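Local coordinates for protein putative thioesterase (Syntrophus aciditrophicus SB, PDB 3HDU) that probably hydrolyses thioesters as a hot-dog-fold enzyme of the thioesterase superfamily, at residues 37-46 / 69-80. Residues are numbered along the deposited sequence; the frame is centred on the assembly and turned at random. Where two conformers were deposited one is given.
Sequences ISPEQVKLSF and AIDMTAGLAAFM
Strand 41-46 and helix 69-80 run roughly antiparallel, their N-to-C directions 147° apart and their axes 7.8 Å apart at closest approach, and Val42, Leu44 and Phe46 face the helix. Val42 divides its two methyls along it: CG1 meets Met80 CG, while CG2 sits 3.6 Å from Ala77 CB and also touches the Thr73 carbonyl oxygen. Leu44 splits its branches likewise, CD2 meeting Leu76 CD2 at 3.5 Å and CD1 passing alongside Thr73. That threonine's hydroxyl lies beside its own backbone N (chi1 -57°), from where OG1 donates to Ala69 O at 2.8 Å, satisfying the buried hydroxyl within the helix, while the same oxygen lies at the edge of the Phe46 ring. Ala69 CB takes one face of this ring in a CH-pi contact, 3.6 Å from the centroid. With an alanine at Phe46, Ala69 CB would probably lose its aromatic cover and a gap would open beside Thr73. At the other end, bent Met80, a selenomethionine, sets CB against Ser38 O and crosses Ile37 at about a right angle, its CE reaching Ile37 CD1. This is part of the hot-dog fold, in which an antiparallel sheet wraps round a long central helix: strands 30-37 and 118-128 flank strand 41-48, and helix 7-22 packs on Met72, Leu76 and Met80.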
# COMPACT_ATOMS: atom_id res chain seq x y z
N ILE A 37 10.66 -25.07 -12.05
CA ILE A 37 11.02 -23.77 -12.66
C ILE A 37 10.41 -23.61 -14.06
O ILE A 37 10.25 -24.58 -14.79
CB ILE A 37 12.57 -23.49 -12.75
CG1 ILE A 37 13.31 -24.51 -13.62
CG2 ILE A 37 13.19 -23.44 -11.36
CD1 ILE A 37 14.74 -24.12 -13.88
N SER A 38 10.07 -22.37 -14.40
CA SER A 38 9.54 -21.99 -15.72
C SER A 38 9.59 -20.46 -15.82
O SER A 38 9.73 -19.79 -14.78
CB SER A 38 8.10 -22.50 -15.93
OG SER A 38 7.16 -21.85 -15.10
N PRO A 39 9.49 -19.89 -17.04
CA PRO A 39 9.49 -18.42 -17.17
C PRO A 39 8.39 -17.62 -16.43
O PRO A 39 8.62 -16.45 -16.12
CB PRO A 39 9.35 -18.20 -18.69
CG PRO A 39 9.80 -19.46 -19.30
CD PRO A 39 9.38 -20.54 -18.36
N GLU A 40 7.25 -18.26 -16.13
CA GLU A 40 6.10 -17.62 -15.45
C GLU A 40 5.82 -18.14 -14.02
O GLU A 40 4.96 -17.57 -13.33
CB GLU A 40 4.83 -17.70 -16.33
CG GLU A 40 4.32 -19.11 -16.75
CD GLU A 40 5.08 -19.77 -17.92
OE1 GLU A 40 5.78 -19.07 -18.69
OE2 GLU A 40 4.97 -21.00 -18.07
N GLN A 41 6.52 -19.19 -13.58
CA GLN A 41 6.32 -19.78 -12.23
C GLN A 41 7.50 -20.63 -11.73
O GLN A 41 8.10 -21.37 -12.51
CB GLN A 41 5.04 -20.63 -12.25
CG GLN A 41 4.63 -21.32 -10.94
CD GLN A 41 3.34 -22.11 -11.06
OE1 GLN A 41 2.58 -21.97 -12.02
NE2 GLN A 41 3.08 -22.96 -10.06
N VAL A 42 7.83 -20.50 -10.44
CA VAL A 42 8.86 -21.31 -9.77
C VAL A 42 8.28 -21.86 -8.46
O VAL A 42 7.29 -21.34 -7.95
CB VAL A 42 10.17 -20.53 -9.47
CG1 VAL A 42 10.76 -19.97 -10.76
CG2 VAL A 42 9.93 -19.41 -8.45
N LYS A 43 8.91 -22.90 -7.91
CA LYS A 43 8.46 -23.54 -6.67
C LYS A 43 9.65 -24.08 -5.88
O LYS A 43 10.39 -24.94 -6.38
CB LYS A 43 7.49 -24.68 -7.00
CG LYS A 43 6.80 -25.36 -5.82
CD LYS A 43 5.96 -26.53 -6.30
CE LYS A 43 5.41 -27.35 -5.14
NZ LYS A 43 4.81 -28.65 -5.62
N LEU A 44 9.85 -23.56 -4.67
CA LEU A 44 10.91 -23.99 -3.76
C LEU A 44 10.31 -24.63 -2.51
O LEU A 44 9.27 -24.18 -2.03
CB LEU A 44 11.78 -22.80 -3.34
CG LEU A 44 12.57 -22.05 -4.42
CD1 LEU A 44 13.29 -20.89 -3.79
CD2 LEU A 44 13.56 -22.97 -5.12
N SER A 45 10.95 -25.69 -2.02
CA SER A 45 10.56 -26.35 -0.76
C SER A 45 11.71 -26.12 0.22
O SER A 45 12.88 -26.17 -0.17
CB SER A 45 10.28 -27.83 -0.96
OG SER A 45 11.41 -28.51 -1.45
N PHE A 46 11.35 -25.85 1.47
CA PHE A 46 12.30 -25.55 2.53
C PHE A 46 12.15 -26.53 3.68
O PHE A 46 11.08 -27.10 3.86
CB PHE A 46 12.07 -24.13 3.04
CG PHE A 46 12.28 -23.07 2.00
CD1 PHE A 46 11.23 -22.67 1.16
CD2 PHE A 46 13.53 -22.47 1.84
CE1 PHE A 46 11.42 -21.68 0.18
CE2 PHE A 46 13.73 -21.48 0.87
CZ PHE A 46 12.68 -21.08 0.04
N ALA A 69 12.58 -16.98 2.79
CA ALA A 69 12.09 -17.99 1.84
C ALA A 69 11.30 -17.36 0.68
O ALA A 69 11.49 -17.74 -0.47
CB ALA A 69 11.24 -19.03 2.55
N ILE A 70 10.41 -16.41 1.02
CA ILE A 70 9.62 -15.66 0.02
C ILE A 70 10.54 -14.83 -0.89
O ILE A 70 10.36 -14.83 -2.11
CB ILE A 70 8.52 -14.78 0.71
CG1 ILE A 70 7.41 -15.68 1.26
CG2 ILE A 70 7.92 -13.76 -0.25
CD1 ILE A 70 6.35 -14.97 2.09
N ASP A 71 11.52 -14.15 -0.29
CA ASP A 71 12.50 -13.34 -1.02
C ASP A 71 13.36 -14.18 -1.97
O ASP A 71 13.66 -13.74 -3.08
CB ASP A 71 13.40 -12.57 -0.04
CG ASP A 71 14.29 -11.53 -0.73
OD1 ASP A 71 13.82 -10.86 -1.67
OD2 ASP A 71 15.45 -11.36 -0.31
N MSE A 72 13.76 -15.37 -1.51
CA MSE A 72 14.55 -16.31 -2.32
C MSE A 72 13.74 -16.88 -3.48
O MSE A 72 14.25 -16.97 -4.60
CB MSE A 72 15.11 -17.46 -1.47
CG MSE A 72 16.20 -17.04 -0.49
SE MSE A 72 17.83 -16.43 -1.36
CE MSE A 72 18.29 -18.04 -2.32
N THR A 73 12.49 -17.28 -3.20
CA THR A 73 11.57 -17.80 -4.22
C THR A 73 11.31 -16.73 -5.28
O THR A 73 11.36 -17.02 -6.48
CB THR A 73 10.22 -18.28 -3.60
OG1 THR A 73 10.47 -19.28 -2.61
CG2 THR A 73 9.29 -18.86 -4.66
N ALA A 74 11.06 -15.50 -4.82
CA ALA A 74 10.84 -14.34 -5.71
C ALA A 74 12.08 -14.05 -6.58
O ALA A 74 11.95 -13.73 -7.76
CB ALA A 74 10.45 -13.11 -4.90
N GLY A 75 13.26 -14.15 -5.98
CA GLY A 75 14.53 -13.95 -6.68
C GLY A 75 14.76 -14.92 -7.83
O GLY A 75 15.24 -14.52 -8.89
N LEU A 76 14.42 -16.19 -7.60
CA LEU A 76 14.49 -17.23 -8.63
C LEU A 76 13.45 -16.99 -9.73
O LEU A 76 13.76 -17.17 -10.90
CB LEU A 76 14.30 -18.62 -8.01
CG LEU A 76 14.38 -19.86 -8.91
CD1 LEU A 76 15.67 -19.89 -9.70
CD2 LEU A 76 14.24 -21.12 -8.07
N ALA A 77 12.23 -16.61 -9.35
CA ALA A 77 11.16 -16.29 -10.32
C ALA A 77 11.54 -15.07 -11.17
O ALA A 77 11.25 -15.05 -12.37
CB ALA A 77 9.83 -16.05 -9.62
N ALA A 78 12.17 -14.07 -10.54
CA ALA A 78 12.69 -12.87 -11.22
C ALA A 78 13.72 -13.27 -12.29
O ALA A 78 13.61 -12.82 -13.43
CB ALA A 78 13.32 -11.89 -10.22
N PHE A 79 14.68 -14.12 -11.91
CA PHE A 79 15.70 -14.67 -12.82
C PHE A 79 15.10 -15.35 -14.06
O PHE A 79 15.57 -15.11 -15.18
CB PHE A 79 16.62 -15.66 -12.07
CG PHE A 79 17.52 -16.47 -12.97
CD1 PHE A 79 18.71 -15.93 -13.44
CD2 PHE A 79 17.18 -17.78 -13.33
CE1 PHE A 79 19.55 -16.68 -14.28
CE2 PHE A 79 18.01 -18.54 -14.17
CZ PHE A 79 19.20 -17.99 -14.65
N MSE A 80 14.10 -16.20 -13.85
CA MSE A 80 13.42 -16.93 -14.94
C MSE A 80 12.66 -16.02 -15.90
O MSE A 80 12.54 -16.35 -17.09
CB MSE A 80 12.47 -18.01 -14.39
CG MSE A 80 13.18 -19.12 -13.63
SE MSE A 80 14.39 -20.15 -14.72
CE MSE A 80 15.39 -20.94 -13.29